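Single-stranded-DNA-specific exonuclease RecJ (Thermus thermophilus, PDB 2ZXR) degrades single-stranded DNA in the 5' to 3' direction as a divalent-cation-dependent exonuclease, without detectable activity on single-stranded RNA. Local coordinates at residues T87-L92 with K283-L288. Sequence-based numbering, arbitrary orientation.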
loop_
_atom_site.group_PDB
_atom_site.type_symbol
_atom_site.label_atom_id
_atom_site.label_comp_id
_atom_site.label_asym_id
_atom_site.label_seq_id
_atom_site.Cartn_x
_atom_site.Cartn_y
_atom_site.Cartn_z
ATOM N N THR A 87 17.572 -1.792 15.028
ATOM C CA THR A 87 17.716 -3.180 14.633
ATOM C C THR A 87 19.018 -3.317 13.860
ATOM O O THR A 87 19.713 -4.327 13.983
ATOM C CB THR A 87 16.506 -3.690 13.806
ATOM O OG1 THR A 87 16.275 -2.833 12.687
ATOM C CG2 THR A 87 15.259 -3.757 14.686
ATOM N N GLY A 88 19.360 -2.283 13.093
ATOM C CA GLY A 88 20.594 -2.290 12.342
ATOM C C GLY A 88 21.801 -2.311 13.289
ATOM O O GLY A 88 22.767 -3.034 13.047
ATOM N N THR A 89 21.801 -1.527 14.363
ATOM C CA THR A 89 22.976 -1.615 15.231
ATOM C C THR A 89 22.981 -2.953 16.003
ATOM O O THR A 89 24.045 -3.530 16.235
ATOM C CB THR A 89 23.191 -0.353 16.179
ATOM O OG1 THR A 89 22.741 -0.623 17.499
ATOM C CG2 THR A 89 22.530 0.868 15.650
ATOM N N ALA A 90 21.808 -3.494 16.338
ATOM C CA ALA A 90 21.793 -4.776 17.025
ATOM C C ALA A 90 22.434 -5.820 16.112
ATOM O O ALA A 90 23.158 -6.684 16.580
ATOM C CB ALA A 90 20.372 -5.190 17.407
ATOM N N ILE A 91 22.192 -5.720 14.810
ATOM C CA ILE A 91 22.765 -6.669 13.880
ATOM C C ILE A 91 24.285 -6.556 13.887
ATOM O O ILE A 91 24.983 -7.548 14.030
ATOM C CB ILE A 91 22.247 -6.432 12.417
ATOM C CG1 ILE A 91 20.816 -6.949 12.276
ATOM C CG2 ILE A 91 23.138 -7.160 11.389
ATOM C CD1 ILE A 91 20.137 -6.404 11.004
ATOM N N LEU A 92 24.799 -5.343 13.719
ATOM C CA LEU A 92 26.235 -5.176 13.694
ATOM C C LEU A 92 26.889 -5.493 15.021
ATOM O O LEU A 92 27.944 -6.127 15.031
ATOM C CB LEU A 92 26.589 -3.761 13.226
ATOM C CG LEU A 92 26.207 -3.625 11.742
ATOM C CD1 LEU A 92 26.157 -2.184 11.351
ATOM C CD2 LEU A 92 27.203 -4.373 10.880
ATOM N N LYS A 283 16.789 1.349 26.207
ATOM C CA LYS A 283 15.880 0.289 26.619
ATOM C C LYS A 283 15.555 -0.634 25.454
ATOM O O LYS A 283 15.586 -1.874 25.590
ATOM C CB LYS A 283 14.575 0.887 27.140
ATOM C CG LYS A 283 14.395 0.886 28.652
ATOM C CD LYS A 283 15.507 1.574 29.355
ATOM C CE LYS A 283 15.221 1.643 30.857
ATOM N NZ LYS A 283 13.917 2.311 31.143
ATOM N N ALA A 284 15.211 -0.034 24.316
ATOM C CA ALA A 284 14.868 -0.842 23.141
ATOM C C ALA A 284 16.110 -1.578 22.646
ATOM O O ALA A 284 16.058 -2.784 22.390
ATOM C CB ALA A 284 14.281 0.039 22.016
ATOM N N LEU A 285 17.225 -0.856 22.523
ATOM C CA LEU A 285 18.437 -1.491 22.048
ATOM C C LEU A 285 18.784 -2.677 22.946
ATOM O O LEU A 285 19.054 -3.772 22.453
ATOM C CB LEU A 285 19.612 -0.506 22.002
ATOM C CG LEU A 285 20.941 -1.109 21.509
ATOM C CD1 LEU A 285 20.777 -1.699 20.112
ATOM C CD2 LEU A 285 22.024 -0.030 21.489
ATOM N N ARG A 286 18.749 -2.475 24.258
ATOM C CA ARG A 286 19.086 -3.568 25.174
ATOM C C ARG A 286 18.144 -4.769 24.985
ATOM O O ARG A 286 18.567 -5.919 25.072
ATOM C CB ARG A 286 19.050 -3.064 26.637
ATOM C CG ARG A 286 19.417 -4.086 27.716
ATOM C CD ARG A 286 20.849 -4.664 27.533
ATOM N NE ARG A 286 21.063 -5.791 28.446
ATOM C CZ ARG A 286 22.035 -6.703 28.356
ATOM N NH1 ARG A 286 22.945 -6.659 27.387
ATOM N NH2 ARG A 286 22.064 -7.703 29.229
ATOM N N LEU A 287 16.872 -4.508 24.703
ATOM C CA LEU A 287 15.953 -5.603 24.525
ATOM C C LEU A 287 16.435 -6.483 23.369
ATOM O O LEU A 287 16.311 -7.701 23.424
ATOM C CB LEU A 287 14.532 -5.081 24.240
ATOM C CG LEU A 287 13.500 -6.165 23.846
ATOM C CD1 LEU A 287 13.154 -7.052 25.058
ATOM C CD2 LEU A 287 12.243 -5.509 23.290
ATOM N N LEU A 288 17.005 -5.860 22.345
ATOM C CA LEU A 288 17.466 -6.571 21.146
ATOM C C LEU A 288 18.828 -7.267 21.300
ATOM O O LEU A 288 19.167 -8.165 20.505
ATOM C CB LEU A 288 17.532 -5.595 19.947
ATOM C CG LEU A 288 16.212 -4.884 19.619
ATOM C CD1 LEU A 288 16.377 -3.972 18.430
ATOM C CD2 LEU A 288 15.148 -5.916 19.344
#
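Ala90 and Leu288 have the nearest CA atoms, 6.2 Å apart, where the segments 87-92 and 283-288 of two helices run in the same general direction, their axes 9.5 Å apart and crossing at -41°. The small side chain of Ala90 points at the other helix, and its CB meets Leu288 CB at 3.8 Å. One branch tip of Leu288, CD1, extends anti to CA (chi2 -179°) and reaches Thr87, lying 3.9 Å from CG2. The Thr87 hydroxyl is bonded to the carbonyl O of Ala83 one turn earlier in its own helix, while CG2, anti to the carbonyl carbon, is the branch that meets the leucine. Leu285 extends with CG anti to the backbone N (chi1 180°) and crosses Thr89 at about a right angle; its CD1 lies 3.4 Å from Thr89 OG1 and 4.4 Å from Ala90 CB. Two leucines, three residues apart, thus both pack on the alanine. Beyond the interface, Arg94 NE of helix 83-98 hydrogen-bonds the carbonyl O of Leu288. Helix 83-98 belongs to the DHH domain and carries the metal ligand Asp84, whose side chain is about 5 Å from that of Thr87. No hydrogen bond links the segments themselves: apart from the methyl of Leu285 on the Thr89 hydroxyl, the contact is apolar van der Waals packing, and the Arg94 bond adds a polar tie between the same helices one turn further on.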